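Local structure of HmuY protein (Prevotella intermedia, 6R2H) at residues W18-L23 with E29-L34; E38-K43 with P109-V114; G60-L65 with D77-N82; M116-M119 with G123-G126; K141-G144 with K149-M152. The protein probably captures heme as a hemophore-like protein of the HmuY family, here crystallised in its heme-free form. All coordinates share one frame; numbering follows the deposited sequence.

Interaction 1. Residues W18-L23 with E29-L34; sequences WIYIDL and EQQAEL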
# COMPACT_ATOMS: atom_id res chain seq x y z
N TRP A 18 8.45 -3.21 2.80
CA TRP A 18 7.61 -2.88 1.67
C TRP A 18 7.77 -3.96 0.61
O TRP A 18 8.81 -4.61 0.52
CB TRP A 18 8.06 -1.53 1.09
CG TRP A 18 7.65 -0.31 1.85
CD1 TRP A 18 8.33 0.30 2.86
CD2 TRP A 18 6.46 0.48 1.63
NE1 TRP A 18 7.65 1.41 3.30
CE2 TRP A 18 6.50 1.54 2.56
CE3 TRP A 18 5.36 0.37 0.77
CZ2 TRP A 18 5.49 2.50 2.64
CZ3 TRP A 18 4.37 1.32 0.83
CH2 TRP A 18 4.43 2.37 1.76
N ILE A 19 6.74 -4.12 -0.23
CA ILE A 19 6.94 -4.73 -1.53
C ILE A 19 6.71 -3.67 -2.61
O ILE A 19 5.84 -2.82 -2.46
CB ILE A 19 6.05 -5.97 -1.72
CG1 ILE A 19 4.56 -5.63 -1.74
CG2 ILE A 19 6.38 -7.04 -0.68
CD1 ILE A 19 3.68 -6.76 -2.22
N TYR A 20 7.51 -3.74 -3.68
CA TYR A 20 7.44 -2.81 -4.80
C TYR A 20 7.10 -3.59 -6.06
O TYR A 20 7.86 -4.48 -6.46
CB TYR A 20 8.76 -2.04 -4.94
CG TYR A 20 9.07 -1.11 -3.79
CD1 TYR A 20 9.72 -1.56 -2.65
CD2 TYR A 20 8.71 0.24 -3.84
CE1 TYR A 20 10.01 -0.71 -1.60
CE2 TYR A 20 8.99 1.10 -2.79
CZ TYR A 20 9.65 0.62 -1.66
OH TYR A 20 9.93 1.45 -0.61
N ILE A 21 5.97 -3.26 -6.69
CA ILE A 21 5.49 -4.05 -7.82
C ILE A 21 5.62 -3.29 -9.13
O ILE A 21 5.11 -2.18 -9.26
CB ILE A 21 4.04 -4.53 -7.60
CG1 ILE A 21 3.93 -5.22 -6.24
CG2 ILE A 21 3.61 -5.44 -8.74
CD1 ILE A 21 2.52 -5.38 -5.73
N ASP A 22 6.30 -3.92 -10.09
CA ASP A 22 6.31 -3.46 -11.47
C ASP A 22 5.11 -4.09 -12.18
O ASP A 22 5.10 -5.29 -12.43
CB ASP A 22 7.60 -3.88 -12.18
CG ASP A 22 7.69 -3.41 -13.61
OD1 ASP A 22 6.66 -2.97 -14.17
OD2 ASP A 22 8.81 -3.47 -14.16
N LEU A 23 4.11 -3.27 -12.50
CA LEU A 23 2.86 -3.84 -12.99
C LEU A 23 3.04 -4.40 -14.40
O LEU A 23 2.37 -5.36 -14.77
CB LEU A 23 1.74 -2.79 -12.90
CG LEU A 23 1.12 -2.62 -11.51
CD1 LEU A 23 0.04 -1.55 -11.52
CD2 LEU A 23 0.55 -3.93 -10.95
N GLU A 29 9.94 -6.54 -5.75
CA GLU A 29 11.12 -6.55 -4.91
C GLU A 29 10.68 -6.18 -3.49
O GLU A 29 9.79 -5.35 -3.31
CB GLU A 29 12.14 -5.54 -5.44
CG GLU A 29 13.10 -6.08 -6.47
CD GLU A 29 13.98 -4.98 -7.05
OE1 GLU A 29 13.87 -4.72 -8.25
OE2 GLU A 29 14.78 -4.38 -6.29
N GLN A 30 11.32 -6.79 -2.49
CA GLN A 30 11.08 -6.45 -1.10
C GLN A 30 12.18 -5.50 -0.63
O GLN A 30 13.32 -5.65 -1.03
CB GLN A 30 11.08 -7.75 -0.29
CG GLN A 30 11.59 -7.57 1.13
CD GLN A 30 11.10 -8.66 2.05
OE1 GLN A 30 10.21 -9.44 1.69
NE2 GLN A 30 11.69 -8.73 3.23
N GLN A 31 11.82 -4.53 0.22
CA GLN A 31 12.82 -3.63 0.78
C GLN A 31 12.30 -3.02 2.09
O GLN A 31 11.11 -2.79 2.21
CB GLN A 31 13.16 -2.55 -0.25
CG GLN A 31 14.33 -1.66 0.13
CD GLN A 31 14.61 -0.66 -0.96
OE1 GLN A 31 14.00 0.41 -1.04
NE2 GLN A 31 15.55 -0.99 -1.84
N ALA A 32 13.20 -2.77 3.06
CA ALA A 32 12.82 -2.16 4.33
C ALA A 32 12.43 -0.71 4.11
O ALA A 32 12.95 -0.08 3.20
CB ALA A 32 13.97 -2.24 5.32
N GLU A 33 11.52 -0.20 4.95
CA GLU A 33 11.35 1.24 5.11
C GLU A 33 12.71 1.85 5.46
O GLU A 33 13.37 1.41 6.40
CB GLU A 33 10.38 1.56 6.24
CG GLU A 33 10.26 3.06 6.52
CD GLU A 33 9.91 3.89 5.29
OE1 GLU A 33 8.91 3.55 4.60
OE2 GLU A 33 10.64 4.86 5.01
N LEU A 34 13.09 2.90 4.72
CA LEU A 34 14.44 3.42 4.83
C LEU A 34 14.47 4.70 5.64
O LEU A 34 15.53 5.12 6.08
CB LEU A 34 15.03 3.64 3.43
CG LEU A 34 15.35 2.35 2.66
CD1 LEU A 34 15.97 2.66 1.31
CD2 LEU A 34 16.25 1.43 3.47
O HOH W 1 12.16 2.11 1.37
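Trp18 and Gln31 form a closed pair of backbone bonds at one end of this antiparallel hairpin, Trp18 N giving to Gln31 O at 2.8 Å and Gln31 N to Trp18 O at 3.0 Å. Tyr20 and Glu29 repeat the pattern, with Tyr20 N 2.8 Å from Glu29 O. Between them Ile19 faces Gln30 as a non-hydrogen-bonded pair, and Ile19 CA lies 3.4 Å from Glu29 O in a CA-H...O contact. The indole N-H has its own acceptor: Trp18 NE1 reaches Glu33 OE1 at 2.8 Å, on the anti side but tilted out of the carboxylate plane, which is turned 71° from the ring. The Glu33 chain, bent at chi2 (54°), brings the acid alongside the indole, while Glu33 OE2 accepts from Gly35 N. Tyr20 OH lies over one face of the Trp18 ring and is 3.1 Å from water 1, which donates to Ala32 O and weakly to Gln31 OE1. Gln31 NE2 is bound to Asp64 O. Strand 28-32 is an edge strand of a four-stranded antiparallel sheet; strand 17-21 lies between it and strand 71-74, Ile19 packs on Phe8 of strand 6-11, and Trp18 and Glu33 both lean on Ile112 of strand 105-115.

Interaction 2. Residues E38-K43 with P109-V114; sequences EFRKYK and PADIVV
Arg40 NH1 gives a nearly straight hydrogen bond to Asp111 OD2, 3.2 Å long with 164° at the hydrogen, and this salt bridge carries the contact. The acceptor sits at the edge of the guanidinium, within its plane, but the donor approaches the carboxylate from well above the carboxylate's own plane, and the two flat groups are turned 64° apart. Arg40 NH2 is further off, 3.6 Å from Asp111 OD2, which makes the bridge single rather than a two-pronged fork. Another N-H of the same guanidinium is used within strand 37-42: Arg40 NE donates to Glu38 OE1 at 3.0 Å, also from above a carboxylate plane. Glu38 and Arg40, two residues apart on one strand, thus form a salt-bridge network with Asp111. With CG anti to the carbonyl carbon (chi1 -64°) and the chain extended from CG to NE, Arg40 spans the distance to strand 105-115 and meets the Asp111 side chain at about a right angle. Strand 124-132 runs between the two strands in the large sheet; Arg40 packs on its Met127, and Asp111 touches its Lys129. Two acids flank one arginine, so their negative charge probably stabilises the positive guanidinium, while the Glu38 and Asp111 oxygens, OE1 and OD2, stay 6.9 Å apart. Being a surface contact, the bridge is probably weakened by solvent screening.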
# COMPACT_ATOMS: atom_id res chain seq x y z
N GLU A 38 10.84 7.58 14.48
CA GLU A 38 10.56 8.23 15.75
C GLU A 38 9.84 7.21 16.63
O GLU A 38 8.84 6.63 16.19
CB GLU A 38 9.67 9.45 15.46
CG GLU A 38 9.62 10.50 16.55
CD GLU A 38 9.10 11.82 16.01
OE1 GLU A 38 7.91 12.15 16.25
OE2 GLU A 38 9.88 12.51 15.34
N PHE A 39 10.40 6.94 17.82
CA PHE A 39 9.68 6.12 18.78
C PHE A 39 8.80 7.03 19.61
O PHE A 39 9.27 8.00 20.20
CB PHE A 39 10.60 5.19 19.55
CG PHE A 39 11.17 4.09 18.69
CD1 PHE A 39 12.32 4.30 17.94
CD2 PHE A 39 10.52 2.87 18.58
CE1 PHE A 39 12.82 3.31 17.10
CE2 PHE A 39 11.03 1.87 17.75
CZ PHE A 39 12.17 2.10 17.01
N ARG A 40 7.50 6.71 19.61
CA ARG A 40 6.51 7.58 20.21
C ARG A 40 5.80 6.82 21.33
O ARG A 40 5.35 5.69 21.11
CB ARG A 40 5.51 8.00 19.14
CG ARG A 40 6.12 8.82 18.02
CD ARG A 40 5.08 9.46 17.12
NE ARG A 40 5.71 10.14 15.99
CZ ARG A 40 5.13 10.30 14.80
NH1 ARG A 40 3.92 9.82 14.59
NH2 ARG A 40 5.77 10.94 13.83
N LYS A 41 5.76 7.44 22.53
CA LYS A 41 5.01 6.91 23.66
C LYS A 41 3.69 7.67 23.75
O LYS A 41 3.69 8.90 23.81
CB LYS A 41 5.78 7.05 24.97
CG LYS A 41 5.24 6.25 26.15
CD LYS A 41 5.99 6.53 27.43
CE LYS A 41 5.63 5.59 28.55
NZ LYS A 41 6.15 4.23 28.31
N TYR A 42 2.58 6.92 23.75
CA TYR A 42 1.24 7.50 23.69
C TYR A 42 0.58 7.48 25.07
O TYR A 42 0.59 6.45 25.74
CB TYR A 42 0.40 6.81 22.62
CG TYR A 42 0.85 7.03 21.19
CD1 TYR A 42 0.47 8.17 20.49
CD2 TYR A 42 1.65 6.11 20.54
CE1 TYR A 42 0.88 8.40 19.19
CE2 TYR A 42 2.06 6.31 19.23
CZ TYR A 42 1.68 7.46 18.55
OH TYR A 42 2.08 7.68 17.26
N LYS A 43 0.01 8.63 25.46
CA LYS A 43 -0.54 8.84 26.80
C LYS A 43 -1.89 8.12 26.90
O LYS A 43 -2.08 7.38 27.88
CB LYS A 43 -0.68 10.34 27.10
N PRO A 109 1.48 13.06 2.24
CA PRO A 109 2.26 12.70 3.43
C PRO A 109 1.44 11.93 4.44
O PRO A 109 0.27 12.24 4.66
CB PRO A 109 2.70 14.06 3.99
CG PRO A 109 2.73 14.96 2.77
CD PRO A 109 1.56 14.50 1.93
N ALA A 110 2.04 10.89 5.02
CA ALA A 110 1.40 10.01 5.99
C ALA A 110 2.47 9.31 6.81
O ALA A 110 3.58 9.09 6.32
CB ALA A 110 0.48 9.02 5.30
N ASP A 111 2.13 8.97 8.05
CA ASP A 111 3.01 8.18 8.90
C ASP A 111 2.58 6.72 8.81
O ASP A 111 1.38 6.44 8.74
CB ASP A 111 2.93 8.63 10.36
CG ASP A 111 3.36 10.07 10.59
OD1 ASP A 111 4.11 10.59 9.75
OD2 ASP A 111 2.95 10.65 11.62
N ILE A 112 3.56 5.81 8.79
CA ILE A 112 3.30 4.38 8.84
C ILE A 112 3.91 3.83 10.12
O ILE A 112 4.80 4.44 10.72
CB ILE A 112 3.83 3.65 7.59
CG1 ILE A 112 5.35 3.81 7.42
CG2 ILE A 112 3.06 4.03 6.32
CD1 ILE A 112 6.00 2.71 6.60
N VAL A 113 3.43 2.65 10.53
CA VAL A 113 3.99 1.93 11.66
C VAL A 113 5.06 0.97 11.17
O VAL A 113 4.74 0.03 10.44
CB VAL A 113 2.88 1.18 12.42
CG1 VAL A 113 3.44 0.37 13.59
CG2 VAL A 113 1.82 2.15 12.92
N VAL A 114 6.31 1.18 11.62
CA VAL A 114 7.43 0.32 11.23
C VAL A 114 7.81 -0.67 12.33
O VAL A 114 8.45 -1.68 12.03
CB VAL A 114 8.67 1.09 10.72
CG1 VAL A 114 8.41 1.76 9.38
CG2 VAL A 114 9.21 2.08 11.73

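Interaction 3. Residues G60-L65 with D77-N82; sequences GTDADL and DARTNN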
# COMPACT_ATOMS: atom_id res chain seq x y z
N GLY A 60 18.67 4.94 4.43
CA GLY A 60 18.76 5.17 2.99
C GLY A 60 17.90 6.36 2.56
O GLY A 60 17.40 7.11 3.39
N THR A 61 17.77 6.52 1.24
CA THR A 61 16.97 7.58 0.65
C THR A 61 16.18 7.01 -0.53
O THR A 61 16.34 5.84 -0.88
CB THR A 61 17.86 8.74 0.17
OG1 THR A 61 18.64 8.23 -0.91
CG2 THR A 61 18.77 9.29 1.26
N ASP A 62 15.36 7.86 -1.16
CA ASP A 62 14.55 7.45 -2.29
C ASP A 62 15.43 6.95 -3.44
O ASP A 62 14.99 6.16 -4.28
CB ASP A 62 13.53 8.52 -2.68
CG ASP A 62 12.31 8.58 -1.76
OD1 ASP A 62 12.33 7.93 -0.69
OD2 ASP A 62 11.33 9.27 -2.14
N ALA A 63 16.70 7.38 -3.47
CA ALA A 63 17.63 6.91 -4.48
C ALA A 63 17.88 5.41 -4.34
O ALA A 63 18.31 4.77 -5.30
CB ALA A 63 18.91 7.70 -4.41
N ASP A 64 17.61 4.85 -3.16
CA ASP A 64 17.88 3.43 -2.92
C ASP A 64 16.68 2.55 -3.29
O ASP A 64 16.79 1.33 -3.24
CB ASP A 64 18.26 3.14 -1.46
CG ASP A 64 19.37 4.01 -0.90
OD1 ASP A 64 19.15 5.22 -0.78
OD2 ASP A 64 20.42 3.45 -0.56
N LEU A 65 15.55 3.17 -3.65
CA LEU A 65 14.32 2.45 -3.96
C LEU A 65 14.53 1.57 -5.19
O LEU A 65 15.32 1.92 -6.06
CB LEU A 65 13.18 3.46 -4.18
CG LEU A 65 12.66 4.12 -2.89
CD1 LEU A 65 11.40 4.94 -3.14
CD2 LEU A 65 12.41 3.07 -1.82
N ASP A 77 -1.04 -0.57 3.88
CA ASP A 77 -0.80 0.75 3.33
C ASP A 77 -0.32 0.64 1.88
O ASP A 77 0.40 -0.29 1.53
CB ASP A 77 0.26 1.51 4.13
CG ASP A 77 0.08 1.43 5.63
OD1 ASP A 77 -0.96 1.90 6.11
OD2 ASP A 77 0.97 0.89 6.30
N ALA A 78 -0.70 1.63 1.06
CA ALA A 78 -0.42 1.65 -0.36
C ALA A 78 0.23 2.97 -0.78
O ALA A 78 -0.15 4.05 -0.32
CB ALA A 78 -1.69 1.43 -1.14
N ARG A 79 1.20 2.86 -1.69
CA ARG A 79 1.89 4.01 -2.26
C ARG A 79 2.04 3.77 -3.75
O ARG A 79 2.12 2.62 -4.19
CB ARG A 79 3.29 4.11 -1.63
CG ARG A 79 4.06 5.36 -2.00
CD ARG A 79 5.47 5.18 -1.49
NE ARG A 79 6.34 6.34 -1.63
CZ ARG A 79 7.64 6.31 -1.35
NH1 ARG A 79 8.21 5.19 -0.92
NH2 ARG A 79 8.39 7.40 -1.51
N THR A 80 2.06 4.85 -4.53
CA THR A 80 2.25 4.76 -5.97
C THR A 80 3.52 5.51 -6.35
O THR A 80 3.96 6.42 -5.64
CB THR A 80 1.03 5.27 -6.76
OG1 THR A 80 1.03 6.69 -6.65
CG2 THR A 80 -0.29 4.72 -6.26
N ASN A 81 4.10 5.10 -7.48
CA ASN A 81 5.23 5.78 -8.08
C ASN A 81 4.69 6.84 -9.03
O ASN A 81 4.53 6.59 -10.22
CB ASN A 81 6.11 4.77 -8.81
CG ASN A 81 7.43 5.37 -9.23
OD1 ASN A 81 7.65 6.56 -9.05
ND2 ASN A 81 8.32 4.56 -9.77
N ASN A 82 4.37 8.02 -8.47
CA ASN A 82 3.89 9.16 -9.22
C ASN A 82 2.57 8.83 -9.93
O ASN A 82 2.41 9.06 -11.13
CB ASN A 82 5.03 9.72 -10.07
CG ASN A 82 5.04 11.23 -10.22
OD1 ASN A 82 4.30 11.95 -9.55
ND2 ASN A 82 5.88 11.72 -11.11
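Arg79 brings the edge of its guanidinium to the carboxylate of Asp62, with NH2 3.5 Å from Asp62 OD2. This is a long salt bridge, not a hydrogen bond. The oxygen lies in the guanidinium plane, and the carboxylate is turned 55° from it. The other terminal nitrogen, Arg79 NH1, comes 3.9 Å from Leu65 CD1, whose side chain approaches from the opposite direction and meets the guanidinium obliquely. Arg79 reaches this far because its chain is extended from CG to NE, beginning with CG opposite the backbone N (chi1 -173°). On the way it lies against Trp18 and Tyr20 of strand 17-21 and against Trp69. The Asp62 end is presented by a compact turn. Asp64 OD1 accepts from both Thr61 N, at 2.8 Å, and Thr61 OG1, at 3.1 Å, two donors of one residue holding the same carboxylate oxygen. Asp64 N in turn bonds Thr61 O at 2.8 Å, and Leu65 N closes on Asp62 O at 3.1 Å. On the other side Arg79 is carried by strand 77-80, where the Arg79 backbone bonds to Ala72 of strand 71-74. The residues 62-64 make a short 3-10 turn within the loop between strands 50-56 and 71-74, and this contact ties that surface loop to an edge strand of the four-stranded antiparallel sheet.

Interaction 4. Residues M116-M119 with G123-G126; sequences MSRM and GVLG
Arg118 lies alongside Val124, its side chain pointing the same way. Its CB is 4.0 Å from Val124 O, and the chain then runs on to a bend at chi3 (87°) that turns the guanidinium over the valine. NE, the first nitrogen of the guanidinium, pairs with Glu122 OE2 in a salt bridge. CZ is 4.1 Å from Val124 CG1, and NH1 is closer, at 3.8 Å, so the methyl sits over one face of the guanidinium, offset toward its rim; Phe39 of the neighbouring strand 37-42 also touches this arginine. Val124 presents that methyl because CG1 is anti to its backbone N (chi1 167°). The backbone beneath is a helical connection between two adjacent antiparallel strands: residues 116-119 form a type I beta turn, Arg118 is the N-cap of the short helix 119-122, and Gly123 leaves the helix with positive phi before strand 124-132 begins. Gly123 N donates to Met119 O at 2.9 Å, while Val124 N gives a straighter bond to Arg118 O, with 164° at the hydrogen; both donors stand above the plane of the carbonyl they meet. A water accepts from Arg118 N; its link to Val124 O is doubtful, the distance being too short. Leu125 CD2 touches both methionines, 4.0 Å from Met116 CB and likewise 4.0 Å from Met119 CG, and Leu125 leans in addition on Tyr42. Met119 runs beside Leu125 in the same direction, whereas the end of the Met116 chain leads away from the strand.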
# COMPACT_ATOMS: atom_id res chain seq x y z
N MET A 116 6.15 -2.39 16.01
CA MET A 116 5.04 -2.41 16.95
C MET A 116 5.37 -3.28 18.16
O MET A 116 4.51 -3.53 19.00
CB MET A 116 3.72 -2.83 16.30
CG MET A 116 3.60 -4.29 16.02
SD MET A 116 1.89 -4.60 15.56
CE MET A 116 1.85 -6.39 15.59
N SER A 117 6.64 -3.67 18.28
CA SER A 117 7.07 -4.64 19.27
C SER A 117 6.93 -4.12 20.71
O SER A 117 6.82 -4.90 21.64
CB SER A 117 8.47 -5.10 18.99
OG SER A 117 9.39 -4.07 19.34
N ARG A 118 6.93 -2.79 20.89
CA ARG A 118 6.90 -2.23 22.23
C ARG A 118 5.56 -1.55 22.50
O ARG A 118 5.46 -0.70 23.39
CB ARG A 118 8.02 -1.21 22.41
CG ARG A 118 9.42 -1.80 22.40
CD ARG A 118 10.30 -0.58 22.05
NE ARG A 118 10.74 0.24 23.19
CZ ARG A 118 11.29 1.45 23.09
NH1 ARG A 118 11.48 2.02 21.91
NH2 ARG A 118 11.69 2.10 24.18
N MET A 119 4.53 -1.94 21.75
CA MET A 119 3.22 -1.33 21.91
C MET A 119 2.52 -1.91 23.14
O MET A 119 1.92 -1.16 23.92
CB MET A 119 2.33 -1.49 20.68
CG MET A 119 1.16 -0.54 20.72
SD MET A 119 -0.23 -1.03 19.69
CE MET A 119 -1.50 0.07 20.32
N GLY A 123 3.37 0.91 25.28
CA GLY A 123 2.54 1.84 24.52
C GLY A 123 3.39 2.75 23.63
O GLY A 123 3.11 3.94 23.48
N VAL A 124 4.46 2.16 23.06
CA VAL A 124 5.39 2.87 22.18
C VAL A 124 5.30 2.27 20.78
O VAL A 124 5.20 1.05 20.62
CB VAL A 124 6.84 2.82 22.73
CG1 VAL A 124 7.87 3.26 21.69
CG2 VAL A 124 7.00 3.61 24.01
N LEU A 125 5.35 3.15 19.77
CA LEU A 125 5.39 2.75 18.38
C LEU A 125 6.52 3.48 17.66
O LEU A 125 6.69 4.69 17.86
CB LEU A 125 4.06 3.12 17.71
CG LEU A 125 2.85 2.27 18.10
CD1 LEU A 125 1.57 2.95 17.66
CD2 LEU A 125 2.95 0.88 17.47
N GLY A 126 7.25 2.73 16.82
CA GLY A 126 8.12 3.29 15.80
C GLY A 126 7.32 3.69 14.56
O GLY A 126 6.69 2.85 13.93
O HOH W 2 7.01 -0.20 19.43

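Interaction 5. Residues K141-G144 with K149-M152; sequences KSNG and KTVM
Asn143 reaches back across the loop to Thr150, its ND2 donating to Thr150 OG1 at 2.8 Å, with the hydroxyl oxygen almost in the plane of the amide. The same ND2 also donates to Pro148 O, so one amide nitrogen grips the Thr150 side chain and a backbone carbonyl of the loop just before strand 150-151. OG1 can meet it because Thr150 holds that oxygen anti to its carbonyl carbon (chi1 -59°). Beside this bond, Lys141 and Thr150 make the antiparallel hydrogen-bonded pair: Lys141 N is 2.8 Å from Thr150 O, and Thr150 N is 3.0 Å from Lys141 O, the latter nearly straight at 173°. Ser142 begins an ST turn, its OG accepting from Gly144 N at 2.7 Å. The apolar part is small: Met152, bent at chi2 and chi3, sets its SD 3.8 Å from Lys141 CB, the two chains crossing at a slant. Lys149 packs its CB against Lys141 O and brings NZ to within 3.8 Å of Ser142 CB. Strands 140-141 and 150-151 form a separate two-stranded ribbon at the surface. Met152 bonds back to Trp139, while Val151 rests on Phe170 and Asn173 of strand 165-174, and Lys149 touches Asn173 too.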
# COMPACT_ATOMS: atom_id res chain seq x y z
N LYS A 141 -11.38 -2.47 3.84
CA LYS A 141 -12.23 -1.63 4.67
C LYS A 141 -12.22 -2.21 6.07
O LYS A 141 -12.43 -3.42 6.25
CB LYS A 141 -13.66 -1.60 4.12
CG LYS A 141 -14.57 -0.54 4.72
CD LYS A 141 -15.43 0.18 3.70
CE LYS A 141 -16.52 1.03 4.31
NZ LYS A 141 -16.03 1.72 5.53
N SER A 142 -11.95 -1.34 7.06
CA SER A 142 -11.98 -1.78 8.44
C SER A 142 -13.42 -2.13 8.79
O SER A 142 -14.34 -1.41 8.40
CB SER A 142 -11.41 -0.74 9.37
OG SER A 142 -12.03 -0.82 10.65
N ASN A 143 -13.59 -3.25 9.49
CA ASN A 143 -14.85 -3.61 10.11
C ASN A 143 -14.91 -3.04 11.54
O ASN A 143 -15.82 -3.38 12.29
CB ASN A 143 -15.05 -5.12 10.04
CG ASN A 143 -15.49 -5.59 8.67
OD1 ASN A 143 -16.59 -5.27 8.22
ND2 ASN A 143 -14.67 -6.38 8.00
N GLY A 144 -13.97 -2.15 11.91
CA GLY A 144 -13.73 -1.78 13.30
C GLY A 144 -12.49 -2.49 13.87
O GLY A 144 -12.17 -3.61 13.45
N LYS A 149 -10.18 -7.16 8.57
CA LYS A 149 -10.67 -6.21 7.59
C LYS A 149 -11.31 -6.99 6.45
O LYS A 149 -11.14 -8.21 6.40
CB LYS A 149 -9.50 -5.39 7.04
CG LYS A 149 -8.67 -4.65 8.08
CD LYS A 149 -7.59 -3.81 7.45
CE LYS A 149 -6.86 -2.91 8.43
NZ LYS A 149 -7.79 -2.02 9.14
N THR A 150 -12.03 -6.30 5.56
CA THR A 150 -12.59 -6.92 4.36
C THR A 150 -12.02 -6.27 3.11
O THR A 150 -11.90 -5.04 3.00
CB THR A 150 -14.12 -6.89 4.36
OG1 THR A 150 -14.53 -7.60 5.53
CG2 THR A 150 -14.74 -7.60 3.17
N VAL A 151 -11.68 -7.13 2.14
CA VAL A 151 -11.20 -6.68 0.85
C VAL A 151 -12.41 -6.15 0.09
O VAL A 151 -13.45 -6.80 0.06
CB VAL A 151 -10.48 -7.82 0.10
CG1 VAL A 151 -10.17 -7.41 -1.34
CG2 VAL A 151 -9.19 -8.23 0.82
N MET A 152 -12.26 -4.94 -0.47
CA MET A 152 -13.29 -4.34 -1.30
C MET A 152 -13.21 -4.93 -2.71
O MET A 152 -12.14 -5.30 -3.17
CB MET A 152 -13.15 -2.82 -1.37
CG MET A 152 -13.43 -2.13 -0.04
SD MET A 152 -15.11 -2.30 0.64
CE MET A 152 -15.17 -4.00 1.21

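In the fold
From the N terminus, interaction 1 closes the first hairpin, strands 17-21 and 28-32 of the four-stranded sheet. The chain then returns to the nine-stranded sheet, begun by strand 6-11, at strand 37-42, where interaction 2 opens a long loop that returns at 109-114. Interaction 3 lies wholly within that loop and brings 60-65 onto the sheet of interaction 1; their centres are about 8 Å apart. Interaction 4 follows, closing the short helical connection into strand 124-132, which runs between the two strands of interaction 2. Interaction 5, last in series, closes a surface ribbon touching none of the others. No loops cross; Ile112 packs against Trp18, Glu33 and Asp77, joining the two larger sheets.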